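Local coordinates for protein citrate lyase (PDB 3QLL) that probably binds magnesium and acts as a carbon-carbon lyase resembling the beta subunit of citrate lyase, at residues S47-P52 against I256-I261; I71-D76 against A105-G110; Y132-K137 against I161-S166; L186-A191 against A224-F229. One frame throughout, in Å; residues are numbered along the deposited sequence.

Contact 1. Residues S47-P52 against I256-I261; sequences SWLFTP and IHPAQI
Leu49 lays its forked end against the backbone at the start of 256-261, where CD1 comes within 3.6 Å of His257 N and also meets Pro258 N. Its second branch turns to the proline ring, with CD2 4.2 Å from Pro258 CG. CG stands anti to the backbone N (chi1 -179°), which swings the fork toward the turn, CD1 onto its peptides and CD2 onto the proline ring, while Leu49 CB is left to meet Ile261 CD1 from the other end of the segment. That same Ile261 CD1 also reaches back to Ser47, 4.0 Å from Ser47 CB, so one methyl sits against two residues on the same side of the strand. The polar end of Ser47 is bound elsewhere: OG is hydrogen-bonded to Asn265 and to the backbone N of Asp68. Strand 47-52 is the first of eight parallel strands closed into a TIM-type barrel, and 256-261 is the turn that leaves the last strand, 252-255, and leads into helix 261-267. The contact therefore lies at the seam where the barrel closes, beside the backbone bonding of Phe50 with Ala255. Farther along, Ile256 CG2 approaches the Phe50 ring obliquely, 4.4 Å from CD2; that ring also packs on Arg107. Two side chains add to the backbone bonds that shape the turn. Gln260 OE1 accepts from Ile256 N at 3.2 Å, and His257 ND1 takes the N-H of Ala259 in the plane of its ring, with an angle of 170° at the hydrogen.

Contact 2. Residues I71-D76 against A105-G110; sequences IIDLED and ALRING
Strands 71-73 and 105-107 run parallel, their axes 26° apart, and three backbone bonds, Ile72 N to Ala105 O, Arg107 N to Ile72 O and Leu74 N to Arg107 O, join these second and third strands of the TIM-type barrel. On the face of Ile71 and Ala105, Ile71 CG1 meets Ala105 CB at 3.8 Å, and farther along the same face Asp73 and Arg107 lie side by side. Arg107, a predicted substrate-binding residue, grips the carboxylate side-on: NE donates to Asp73 OD1 and NH2 to Asp73 OD2, the latter at 2.7 Å. A bend at chi3 (80°) of Arg107 turns the guanidinium edge to it. Asp73 OD1 also accepts from Glu75 N, from the opposite face of the carboxylate, in an Asx turn. Glu75 OE1 stands over the centre of the guanidinium face, 3.4 Å above its plane; the pairing is one of charges, with no N-H directed at the oxygen. Across the other face, Leu106 CD1 packs on Ile72 CB and on Leu74 CG. Beyond the strands Asn109, whose amide is also held by Asp119 and Lys83, donates from ND2 to Leu74 O at 3.0 Å, from above the carbonyl plane.

Contact 3. Residues Y132-K137 against I161-S166; sequences YLVLPK and IGIIES
Val134 and Ile161 lie side by side, pointing the same way into the core of the TIM-type barrel, in the tightly packed half of the contact between strands 132-135 and 159-164, its fourth and fifth. Val134 CG2 meets Ile161 CB at 4.0 Å, and Val134 CG1 reaches Ile163 CD1 at 3.8 Å. With CG1 anti to the backbone N (chi1 -177°), the two valine methyls divide between the two isoleucines. At the N-terminal end Tyr132 brings CD1 obliquely against Ile161 CG1, 3.9 Å away, and its ring also meets that of Trp48. Three backbone bonds set the parallel register: Ile161 N to Leu133 O, Leu135 N to Ile161 O and Ile163 N to Leu135 O, the first nearly straight at 171°.

Past the strand ends the fit is looser, and the partly exposed Lys137 takes over. Its chain runs out beside the other segment, but NZ comes no nearer to Ser166 than 4.2 Å, at CB, and stays 6.1 Å from Glu165 OE2. Ser166 OG is bound instead to Glu139 and to Gly169 N, capping the helix that follows. Glu165 is predicted to bind both magnesium and substrate, and its OE1 lies close to Asp192, another predicted magnesium ligand. Its other oxygen is held from the backbone: Lys137 N donates to the anti lone pair of Glu165 OE2 at 2.6 Å, through a bent bond, 137° at the hydrogen.

Contact 4. Residues L186-A191 against A224-F229; sequences LIFGAA and AIDAPF
Leu186 O accepts the N-H of Ile225 at 2.7 Å and 168°, the shortest polar bond between 186-191 and 224-229. Ile225 then answers through its carbonyl: Ile225 O receives Phe188 N at 2.9 Å, and the CA of Ile187 leans on the same oxygen in a CA-H...O contact. Between these bonds the side chains of Ile187 and Ile225 cross on one face of the sheet. With CG1 anti to the carbonyl carbon (chi1 -61°), Ile187 turns that branch to Ile225, 3.8 Å from both its CB and its CD1.

Toward the C-terminal ends of the strands the contact passes to Ala227, Phe188 and Asp226. Ala227 CB packs against the end of strand 186-188, 3.2 Å from Phe188 O, and touches Ala190 CB at 3.6 Å just where helix 190-197 begins after Gly189. Phe188 and Asp226 point the same way, ring and carboxylate planes 18° apart, and Asp226 OD1 approaches Phe188 CD2 at 4.1 Å. That carboxylate is held mainly from outside: OD2 forms a salt bridge with Lys253 and OD1 another with Arg210, and its bond from Ala227 N is weak. Helix 203-220 covers the phenylalanine through Arg210 and Leu213. Two neighbouring parallel strands joined through helices 190-197 and 203-220 form a beta-alpha-beta unit, here linking the sixth and seventh strands of a TIM-type barrel.

How the contacts relate
From the N terminus, strand 47-52 opens the loop that contact 1 closes more than two hundred residues later, at the turn beyond the last strand; the other three contacts nest inside it. They follow in series without crossing: contact 2 closes its loop before contact 3 opens, and contact 3 closes before contact 4 begins. Neighbouring strands stitch them together. Leu49 O meets Ile71 N between contacts 1 and 2, Leu106 O meets Val134 N between contacts 2 and 3, and Ile164 N meets Ile187 O between contacts 3 and 4. Gln260 NE2 bonds to Phe229 O, tying contact 4 back to contact 1 around the barrel.

Contact 1. Residues S47-P52 against I256-I261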
loop_
_atom_site.group_PDB
_atom_site.type_symbol
_atom_site.label_atom_id
_atom_site.label_comp_id
_atom_site.label_asym_id
_atom_site.label_seq_id
_atom_site.Cartn_x
_atom_site.Cartn_y
_atom_site.Cartn_z
ATOM N N SER A 47 -14.506 -11.973 18.896
ATOM C CA SER A 47 -13.473 -12.978 19.154
ATOM C C SER A 47 -13.708 -14.289 18.403
ATOM O O SER A 47 -14.777 -14.874 18.476
ATOM C CB SER A 47 -13.369 -13.274 20.667
ATOM O OG SER A 47 -14.650 -13.368 21.266
ATOM N N TRP A 48 -12.690 -14.749 17.713
ATOM C CA TRP A 48 -12.717 -16.047 17.058
ATOM C C TRP A 48 -11.625 -16.943 17.622
ATOM O O TRP A 48 -10.439 -16.659 17.458
ATOM C CB TRP A 48 -12.528 -15.891 15.541
ATOM C CG TRP A 48 -13.665 -15.185 14.885
ATOM C CD1 TRP A 48 -14.083 -13.903 15.126
ATOM C CD2 TRP A 48 -14.507 -15.689 13.849
ATOM N NE1 TRP A 48 -15.137 -13.589 14.325
ATOM C CE2 TRP A 48 -15.415 -14.655 13.511
ATOM C CE3 TRP A 48 -14.571 -16.902 13.153
ATOM C CZ2 TRP A 48 -16.401 -14.805 12.529
ATOM C CZ3 TRP A 48 -15.555 -17.059 12.180
ATOM C CH2 TRP A 48 -16.454 -16.015 11.872
ATOM N N LEU A 49 -12.013 -18.025 18.272
ATOM C CA LEU A 49 -11.044 -18.885 18.960
ATOM C C LEU A 49 -10.784 -20.159 18.193
ATOM O O LEU A 49 -11.704 -20.967 17.996
ATOM C CB LEU A 49 -11.520 -19.221 20.358
ATOM C CG LEU A 49 -10.593 -20.085 21.210
ATOM C CD1 LEU A 49 -9.179 -19.502 21.519
ATOM C CD2 LEU A 49 -11.363 -20.380 22.481
ATOM N N PHE A 50 -9.521 -20.358 17.817
ATOM C CA PHE A 50 -9.081 -21.602 17.185
ATOM C C PHE A 50 -8.879 -22.649 18.269
ATOM O O PHE A 50 -8.121 -22.434 19.196
ATOM C CB PHE A 50 -7.763 -21.414 16.414
ATOM C CG PHE A 50 -7.891 -20.667 15.125
ATOM C CD1 PHE A 50 -8.394 -21.294 13.987
ATOM C CD2 PHE A 50 -7.473 -19.336 15.029
ATOM C CE1 PHE A 50 -8.496 -20.607 12.791
ATOM C CE2 PHE A 50 -7.566 -18.646 13.820
ATOM C CZ PHE A 50 -8.082 -19.284 12.706
ATOM N N THR A 51 -9.567 -23.776 18.150
ATOM C CA THR A 51 -9.210 -24.935 18.953
ATOM C C THR A 51 -9.107 -26.191 18.078
ATOM O O THR A 51 -10.006 -26.493 17.279
ATOM C CB THR A 51 -10.246 -25.175 20.099
ATOM O OG1 THR A 51 -11.580 -25.187 19.569
ATOM C CG2 THR A 51 -10.155 -24.062 21.118
ATOM N N PRO A 52 -8.002 -26.931 18.242
ATOM C CA PRO A 52 -7.728 -28.147 17.476
ATOM C C PRO A 52 -8.805 -29.168 17.750
ATOM O O PRO A 52 -9.324 -29.209 18.870
ATOM C CB PRO A 52 -6.375 -28.614 18.009
ATOM C CG PRO A 52 -6.236 -27.948 19.344
ATOM C CD PRO A 52 -6.931 -26.628 19.201
ATOM N N ILE A 256 -5.726 -17.864 19.896
ATOM C CA ILE A 256 -5.232 -19.229 19.849
ATOM C C ILE A 256 -5.176 -19.771 21.265
ATOM O O ILE A 256 -4.716 -20.883 21.482
ATOM C CB ILE A 256 -3.829 -19.319 19.172
ATOM C CG1 ILE A 256 -3.026 -18.035 19.380
ATOM C CG2 ILE A 256 -3.969 -19.577 17.682
ATOM C CD1 ILE A 256 -2.387 -17.913 20.729
ATOM N N HIS A 257 -5.713 -19.001 22.211
ATOM C CA HIS A 257 -5.789 -19.414 23.614
ATOM C C HIS A 257 -6.896 -18.644 24.345
ATOM O O HIS A 257 -7.022 -17.428 24.170
ATOM C CB HIS A 257 -4.438 -19.176 24.305
ATOM C CG HIS A 257 -4.336 -19.805 25.661
ATOM N ND1 HIS A 257 -5.146 -19.437 26.715
ATOM C CD2 HIS A 257 -3.521 -20.779 26.134
ATOM C CE1 HIS A 257 -4.833 -20.157 27.778
ATOM N NE2 HIS A 257 -3.849 -20.977 27.453
ATOM N N PRO A 258 -7.735 -19.351 25.124
ATOM C CA PRO A 258 -8.898 -18.753 25.801
ATOM C C PRO A 258 -8.560 -17.581 26.749
ATOM O O PRO A 258 -9.436 -16.768 27.045
ATOM C CB PRO A 258 -9.471 -19.929 26.610
ATOM C CG PRO A 258 -9.010 -21.164 25.898
ATOM C CD PRO A 258 -7.646 -20.807 25.350
ATOM N N ALA A 259 -7.322 -17.499 27.222
ATOM C CA ALA A 259 -6.895 -16.370 28.065
ATOM C C ALA A 259 -6.943 -15.022 27.322
ATOM O O ALA A 259 -7.015 -13.946 27.940
ATOM C CB ALA A 259 -5.495 -16.616 28.595
ATOM N N GLN A 260 -6.862 -15.083 25.998
ATOM C CA GLN A 260 -6.850 -13.871 25.206
ATOM C C GLN A 260 -8.261 -13.337 25.005
ATOM O O GLN A 260 -8.430 -12.137 24.759
ATOM C CB GLN A 260 -6.180 -14.123 23.844
ATOM C CG GLN A 260 -4.717 -14.489 23.890
ATOM C CD GLN A 260 -4.159 -14.822 22.511
ATOM O OE1 GLN A 260 -4.882 -15.315 21.627
ATOM N NE2 GLN A 260 -2.873 -14.558 22.315
ATOM N N ILE A 261 -9.254 -14.202 25.215
ATOM C CA ILE A 261 -10.627 -13.907 24.807
ATOM C C ILE A 261 -11.235 -12.690 25.491
ATOM O O ILE A 261 -11.857 -11.860 24.831
ATOM C CB ILE A 261 -11.565 -15.130 25.007
ATOM C CG1 ILE A 261 -11.128 -16.279 24.101
ATOM C CG2 ILE A 261 -13.010 -14.785 24.656
ATOM C CD1 ILE A 261 -11.099 -15.912 22.666
#

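Contact 2. Residues I71-D76 against A105-G110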
loop_
_atom_site.group_PDB
_atom_site.type_symbol
_atom_site.label_atom_id
_atom_site.label_comp_id
_atom_site.label_asym_id
_atom_site.label_seq_id
_atom_site.Cartn_x
_atom_site.Cartn_y
_atom_site.Cartn_z
ATOM N N ILE A 71 -13.684 -21.832 16.570
ATOM C CA ILE A 71 -13.251 -22.460 15.337
ATOM C C ILE A 71 -12.596 -23.822 15.573
ATOM O O ILE A 71 -11.447 -23.911 16.029
ATOM C CB ILE A 71 -12.267 -21.589 14.578
ATOM C CG1 ILE A 71 -12.769 -20.145 14.520
ATOM C CG2 ILE A 71 -12.028 -22.161 13.180
ATOM C CD1 ILE A 71 -11.795 -19.235 13.801
ATOM N N ILE A 72 -13.317 -24.876 15.214
ATOM C CA ILE A 72 -12.716 -26.184 15.247
ATOM C C ILE A 72 -11.713 -26.296 14.129
ATOM O O ILE A 72 -12.062 -26.117 12.951
ATOM C CB ILE A 72 -13.783 -27.282 15.099
ATOM C CG1 ILE A 72 -14.915 -27.085 16.099
ATOM C CG2 ILE A 72 -13.143 -28.676 15.190
ATOM C CD1 ILE A 72 -16.083 -27.963 15.815
ATOM N N ASP A 73 -10.478 -26.605 14.496
ATOM C CA ASP A 73 -9.385 -26.521 13.547
ATOM C C ASP A 73 -8.895 -27.897 13.133
ATOM O O ASP A 73 -8.450 -28.675 13.968
ATOM C CB ASP A 73 -8.245 -25.671 14.129
ATOM C CG ASP A 73 -7.150 -25.388 13.122
ATOM O OD1 ASP A 73 -7.439 -25.275 11.898
ATOM O OD2 ASP A 73 -6.016 -25.158 13.584
ATOM N N LEU A 74 -8.893 -28.136 11.821
ATOM C CA LEU A 74 -8.348 -29.360 11.250
ATOM C C LEU A 74 -6.952 -29.166 10.682
ATOM O O LEU A 74 -6.346 -30.122 10.212
ATOM C CB LEU A 74 -9.262 -29.893 10.156
ATOM C CG LEU A 74 -10.674 -30.306 10.566
ATOM C CD1 LEU A 74 -11.466 -30.694 9.318
ATOM C CD2 LEU A 74 -10.654 -31.426 11.655
ATOM N N GLU A 75 -6.452 -27.934 10.678
ATOM C CA GLU A 75 -5.230 -27.641 9.934
ATOM C C GLU A 75 -3.975 -27.637 10.813
ATOM O O GLU A 75 -3.572 -28.670 11.324
ATOM C CB GLU A 75 -5.314 -26.324 9.171
ATOM C CG GLU A 75 -4.275 -26.249 8.068
ATOM C CD GLU A 75 -4.189 -24.873 7.485
ATOM O OE1 GLU A 75 -4.825 -23.988 8.081
ATOM O OE2 GLU A 75 -3.524 -24.676 6.434
ATOM N N ASP A 76 -3.396 -26.450 11.016
ATOM C CA ASP A 76 -1.999 -26.324 11.460
ATOM C C ASP A 76 -1.772 -26.758 12.894
ATOM O O ASP A 76 -0.656 -27.089 13.272
ATOM C CB ASP A 76 -1.450 -24.905 11.216
ATOM C CG ASP A 76 -0.823 -24.741 9.823
ATOM O OD1 ASP A 76 -0.432 -25.766 9.220
ATOM O OD2 ASP A 76 -0.732 -23.595 9.320
ATOM N N ALA A 105 -17.560 -22.521 13.927
ATOM C CA ALA A 105 -16.790 -22.417 12.687
ATOM C C ALA A 105 -15.948 -23.663 12.503
ATOM O O ALA A 105 -15.591 -24.328 13.483
ATOM C CB ALA A 105 -15.900 -21.158 12.693
ATOM N N LEU A 106 -15.683 -24.026 11.256
ATOM C CA LEU A 106 -14.764 -25.132 11.000
ATOM C C LEU A 106 -13.696 -24.722 9.988
ATOM O O LEU A 106 -13.993 -24.489 8.838
ATOM C CB LEU A 106 -15.531 -26.349 10.473
ATOM C CG LEU A 106 -14.715 -27.578 10.063
ATOM C CD1 LEU A 106 -14.025 -28.313 11.237
ATOM C CD2 LEU A 106 -15.596 -28.548 9.282
ATOM N N ARG A 107 -12.440 -24.703 10.406
ATOM C CA ARG A 107 -11.372 -24.542 9.453
ATOM C C ARG A 107 -10.881 -25.887 8.944
ATOM O O ARG A 107 -10.245 -26.679 9.679
ATOM C CB ARG A 107 -10.208 -23.769 10.049
ATOM C CG ARG A 107 -9.059 -23.699 9.059
ATOM C CD ARG A 107 -8.027 -22.683 9.474
ATOM N NE ARG A 107 -7.140 -23.212 10.515
ATOM C CZ ARG A 107 -6.068 -22.567 10.964
ATOM N NH1 ARG A 107 -5.787 -21.344 10.537
ATOM N NH2 ARG A 107 -5.327 -23.109 11.905
ATOM N N ILE A 108 -11.160 -26.144 7.672
ATOM C CA ILE A 108 -10.675 -27.362 7.032
ATOM C C ILE A 108 -9.281 -27.121 6.537
ATOM O O ILE A 108 -8.777 -26.002 6.559
ATOM C CB ILE A 108 -11.564 -27.771 5.861
ATOM C CG1 ILE A 108 -11.586 -26.664 4.808
ATOM C CG2 ILE A 108 -12.975 -28.027 6.340
ATOM C CD1 ILE A 108 -12.407 -26.989 3.598
ATOM N N ASN A 109 -8.650 -28.179 6.078
ATOM C CA ASN A 109 -7.358 -28.042 5.447
ATOM C C ASN A 109 -7.461 -27.435 4.034
ATOM O O ASN A 109 -8.554 -27.323 3.447
ATOM C CB ASN A 109 -6.662 -29.392 5.403
ATOM C CG ASN A 109 -6.335 -29.912 6.809
ATOM O OD1 ASN A 109 -5.246 -29.644 7.325
ATOM N ND2 ASN A 109 -7.265 -30.672 7.421
ATOM N N GLY A 110 -6.334 -26.964 3.517
ATOM C CA GLY A 110 -6.358 -26.315 2.215
ATOM C C GLY A 110 -6.918 -27.186 1.089
ATOM O O GLY A 110 -6.775 -28.417 1.088
#

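Contact 3. Residues Y132-K137 against I161-S166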
loop_
_atom_site.group_PDB
_atom_site.type_symbol
_atom_site.label_atom_id
_atom_site.label_comp_id
_atom_site.label_asym_id
_atom_site.label_seq_id
_atom_site.Cartn_x
_atom_site.Cartn_y
_atom_site.Cartn_z
ATOM N N TYR A 132 -19.910 -21.563 9.865
ATOM C CA TYR A 132 -18.839 -20.920 9.137
ATOM C C TYR A 132 -17.844 -21.952 8.698
ATOM O O TYR A 132 -17.351 -22.727 9.507
ATOM C CB TYR A 132 -18.134 -19.866 9.989
ATOM C CG TYR A 132 -18.992 -18.700 10.355
ATOM C CD1 TYR A 132 -19.356 -17.745 9.405
ATOM C CD2 TYR A 132 -19.486 -18.568 11.645
ATOM C CE1 TYR A 132 -20.152 -16.674 9.754
ATOM C CE2 TYR A 132 -20.290 -17.508 12.007
ATOM C CZ TYR A 132 -20.622 -16.564 11.059
ATOM O OH TYR A 132 -21.415 -15.509 11.435
ATOM N N LEU A 133 -17.554 -21.980 7.407
ATOM C CA LEU A 133 -16.500 -22.807 6.890
ATOM C C LEU A 133 -15.288 -21.919 6.645
ATOM O O LEU A 133 -15.335 -21.019 5.825
ATOM C CB LEU A 133 -16.931 -23.477 5.586
ATOM C CG LEU A 133 -15.889 -24.526 5.200
ATOM C CD1 LEU A 133 -15.700 -25.511 6.357
ATOM C CD2 LEU A 133 -16.224 -25.234 3.916
ATOM N N VAL A 134 -14.207 -22.156 7.371
ATOM C CA VAL A 134 -13.019 -21.316 7.287
ATOM C C VAL A 134 -11.985 -21.972 6.368
ATOM O O VAL A 134 -11.538 -23.079 6.614
ATOM C CB VAL A 134 -12.400 -21.041 8.698
ATOM C CG1 VAL A 134 -11.206 -20.108 8.616
ATOM C CG2 VAL A 134 -13.454 -20.466 9.624
ATOM N N LEU A 135 -11.672 -21.304 5.264
ATOM C CA LEU A 135 -10.771 -21.854 4.264
ATOM C C LEU A 135 -9.385 -21.203 4.330
ATOM O O LEU A 135 -9.257 -20.000 4.060
ATOM C CB LEU A 135 -11.365 -21.669 2.871
ATOM C CG LEU A 135 -10.467 -22.237 1.773
ATOM C CD1 LEU A 135 -10.482 -23.771 1.889
ATOM C CD2 LEU A 135 -10.877 -21.725 0.370
ATOM N N PRO A 136 -8.341 -21.987 4.657
ATOM C CA PRO A 136 -6.961 -21.490 4.718
ATOM C C PRO A 136 -6.411 -21.212 3.345
ATOM O O PRO A 136 -6.872 -21.796 2.346
ATOM C CB PRO A 136 -6.177 -22.669 5.338
ATOM C CG PRO A 136 -6.942 -23.824 5.004
ATOM C CD PRO A 136 -8.401 -23.418 4.980
ATOM N N LYS A 137 -5.427 -20.327 3.309
ATOM C CA LYS A 137 -4.722 -20.023 2.082
ATOM C C LYS A 137 -5.667 -19.704 0.913
ATOM O O LYS A 137 -5.496 -20.220 -0.188
ATOM C CB LYS A 137 -3.776 -21.174 1.720
ATOM C CG LYS A 137 -2.424 -20.703 1.240
ATOM C CD LYS A 137 -1.564 -21.840 0.686
ATOM C CE LYS A 137 -0.184 -21.333 0.251
ATOM N NZ LYS A 137 0.579 -20.610 1.330
ATOM N N ILE A 161 -15.662 -18.116 5.417
ATOM C CA ILE A 161 -14.636 -17.189 5.850
ATOM C C ILE A 161 -13.329 -17.560 5.145
ATOM O O ILE A 161 -12.855 -18.695 5.273
ATOM C CB ILE A 161 -14.398 -17.268 7.392
ATOM C CG1 ILE A 161 -15.687 -16.982 8.161
ATOM C CG2 ILE A 161 -13.297 -16.303 7.806
ATOM C CD1 ILE A 161 -16.191 -15.569 8.049
ATOM N N GLY A 162 -12.723 -16.612 4.432
ATOM C CA GLY A 162 -11.455 -16.872 3.769
ATOM C C GLY A 162 -10.291 -16.361 4.616
ATOM O O GLY A 162 -10.458 -15.411 5.392
ATOM N N ILE A 163 -9.153 -17.048 4.570
ATOM C CA ILE A 163 -7.946 -16.550 5.240
ATOM C C ILE A 163 -6.972 -16.016 4.191
ATOM O O ILE A 163 -6.541 -16.754 3.297
ATOM C CB ILE A 163 -7.246 -17.625 6.081
ATOM C CG1 ILE A 163 -8.193 -18.179 7.139
ATOM C CG2 ILE A 163 -5.958 -17.075 6.719
ATOM C CD1 ILE A 163 -7.536 -19.217 8.017
ATOM N N ILE A 164 -6.575 -14.757 4.350
ATOM C CA ILE A 164 -5.575 -14.157 3.509
ATOM C C ILE A 164 -4.222 -14.277 4.226
ATOM O O ILE A 164 -3.940 -13.548 5.158
ATOM C CB ILE A 164 -5.928 -12.689 3.218
ATOM C CG1 ILE A 164 -7.346 -12.618 2.641
ATOM C CG2 ILE A 164 -5.019 -12.035 2.198
ATOM C CD1 ILE A 164 -7.486 -13.188 1.223
ATOM N N GLU A 165 -3.428 -15.274 3.835
ATOM C CA GLU A 165 -2.141 -15.529 4.510
ATOM C C GLU A 165 -0.951 -15.552 3.535
ATOM O O GLU A 165 0.104 -16.054 3.884
ATOM C CB GLU A 165 -2.159 -16.833 5.316
ATOM C CG GLU A 165 -3.065 -17.926 4.773
ATOM C CD GLU A 165 -3.247 -19.082 5.753
ATOM O OE1 GLU A 165 -2.747 -19.029 6.913
ATOM O OE2 GLU A 165 -3.969 -20.025 5.387
ATOM N N SER A 166 -1.160 -15.201 2.274
ATOM C CA SER A 166 -0.053 -15.267 1.289
ATOM C C SER A 166 0.011 -14.039 0.380
ATOM O O SER A 166 -0.978 -13.327 0.227
ATOM C CB SER A 166 -0.180 -16.549 0.457
ATOM O OG SER A 166 -1.368 -16.515 -0.321
#

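Contact 4. Residues L186-A191 against A224-F229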
loop_
_atom_site.group_PDB
_atom_site.type_symbol
_atom_site.label_atom_id
_atom_site.label_comp_id
_atom_site.label_asym_id
_atom_site.label_seq_id
_atom_site.Cartn_x
_atom_site.Cartn_y
_atom_site.Cartn_z
ATOM N N LEU A 186 -13.178 -11.987 6.259
ATOM C CA LEU A 186 -11.837 -12.474 5.976
ATOM C C LEU A 186 -10.935 -12.346 7.231
ATOM O O LEU A 186 -10.883 -11.291 7.872
ATOM C CB LEU A 186 -11.235 -11.698 4.817
ATOM C CG LEU A 186 -11.874 -11.915 3.445
ATOM C CD1 LEU A 186 -11.263 -10.956 2.427
ATOM C CD2 LEU A 186 -11.696 -13.400 2.979
ATOM N N ILE A 187 -10.179 -13.392 7.512
ATOM C CA ILE A 187 -9.203 -13.386 8.566
ATOM C C ILE A 187 -7.803 -13.104 7.958
ATOM O O ILE A 187 -7.495 -13.556 6.854
ATOM C CB ILE A 187 -9.179 -14.750 9.328
ATOM C CG1 ILE A 187 -10.536 -15.019 9.978
ATOM C CG2 ILE A 187 -8.090 -14.778 10.377
ATOM C CD1 ILE A 187 -10.704 -16.424 10.481
ATOM N N PHE A 188 -7.014 -12.254 8.615
ATOM C CA PHE A 188 -5.624 -12.025 8.219
ATOM C C PHE A 188 -4.763 -13.112 8.795
ATOM O O PHE A 188 -4.846 -13.425 9.992
ATOM C CB PHE A 188 -5.136 -10.690 8.746
ATOM C CG PHE A 188 -3.750 -10.296 8.277
ATOM C CD1 PHE A 188 -3.438 -10.262 6.921
ATOM C CD2 PHE A 188 -2.774 -9.913 9.196
ATOM C CE1 PHE A 188 -2.172 -9.867 6.479
ATOM C CE2 PHE A 188 -1.494 -9.518 8.759
ATOM C CZ PHE A 188 -1.195 -9.495 7.405
ATOM N N GLY A 189 -3.906 -13.704 7.981
ATOM C CA GLY A 189 -2.989 -14.692 8.546
ATOM C C GLY A 189 -1.579 -14.106 8.626
ATOM O O GLY A 189 -0.748 -14.367 7.734
ATOM N N ALA A 190 -1.306 -13.328 9.679
ATOM C CA ALA A 190 -0.031 -12.591 9.811
ATOM C C ALA A 190 1.204 -13.507 9.767
ATOM O O ALA A 190 2.151 -13.222 9.028
ATOM C CB ALA A 190 -0.020 -11.724 11.092
ATOM N N ALA A 191 1.180 -14.609 10.496
ATOM C CA ALA A 191 2.376 -15.472 10.612
ATOM C C ALA A 191 2.764 -16.077 9.235
ATOM O O ALA A 191 3.935 -16.130 8.900
ATOM C CB ALA A 191 2.173 -16.577 11.667
ATOM N N ALA A 224 -13.378 -7.427 8.616
ATOM C CA ALA A 224 -12.001 -7.914 8.602
ATOM C C ALA A 224 -11.679 -8.471 9.974
ATOM O O ALA A 224 -11.980 -7.847 11.000
ATOM C CB ALA A 224 -11.059 -6.809 8.259
ATOM N N ILE A 225 -11.141 -9.679 10.008
ATOM C CA ILE A 225 -10.780 -10.271 11.275
ATOM C C ILE A 225 -9.279 -10.392 11.438
ATOM O O ILE A 225 -8.635 -11.115 10.681
ATOM C CB ILE A 225 -11.412 -11.649 11.434
ATOM C CG1 ILE A 225 -12.928 -11.552 11.215
ATOM C CG2 ILE A 225 -11.074 -12.222 12.811
ATOM C CD1 ILE A 225 -13.561 -12.862 10.849
ATOM N N ASP A 226 -8.739 -9.733 12.464
ATOM C CA ASP A 226 -7.300 -9.740 12.662
ATOM C C ASP A 226 -6.753 -11.124 13.061
ATOM O O ASP A 226 -7.456 -11.961 13.678
ATOM C CB ASP A 226 -6.880 -8.682 13.692
ATOM C CG ASP A 226 -5.371 -8.405 13.667
ATOM O OD1 ASP A 226 -4.711 -8.640 12.610
ATOM O OD2 ASP A 226 -4.854 -7.934 14.704
ATOM N N ALA A 227 -5.482 -11.307 12.694
ATOM C CA ALA A 227 -4.672 -12.445 13.056
ATOM C C ALA A 227 -4.627 -12.639 14.560
ATOM O O ALA A 227 -4.805 -11.686 15.319
ATOM C CB ALA A 227 -3.262 -12.281 12.490
ATOM N N PRO A 228 -4.404 -13.893 14.986
ATOM C CA PRO A 228 -4.154 -14.160 16.407
ATOM C C PRO A 228 -2.800 -13.594 16.836
ATOM O O PRO A 228 -1.848 -13.618 16.046
ATOM C CB PRO A 228 -4.137 -15.692 16.493
ATOM C CG PRO A 228 -3.858 -16.169 15.100
ATOM C CD PRO A 228 -4.402 -15.116 14.159
ATOM N N PHE A 229 -2.701 -13.167 18.092
ATOM C CA PHE A 229 -1.430 -12.724 18.628
ATOM C C PHE A 229 -0.790 -13.943 19.235
ATOM O O PHE A 229 -1.417 -14.636 20.033
ATOM C CB PHE A 229 -1.642 -11.628 19.679
ATOM C CG PHE A 229 -0.368 -11.004 20.192
ATOM C CD1 PHE A 229 0.366 -10.119 19.422
ATOM C CD2 PHE A 229 0.055 -11.253 21.500
ATOM C CE1 PHE A 229 1.550 -9.538 19.918
ATOM C CE2 PHE A 229 1.223 -10.681 22.009
ATOM C CZ PHE A 229 1.969 -9.822 21.215
#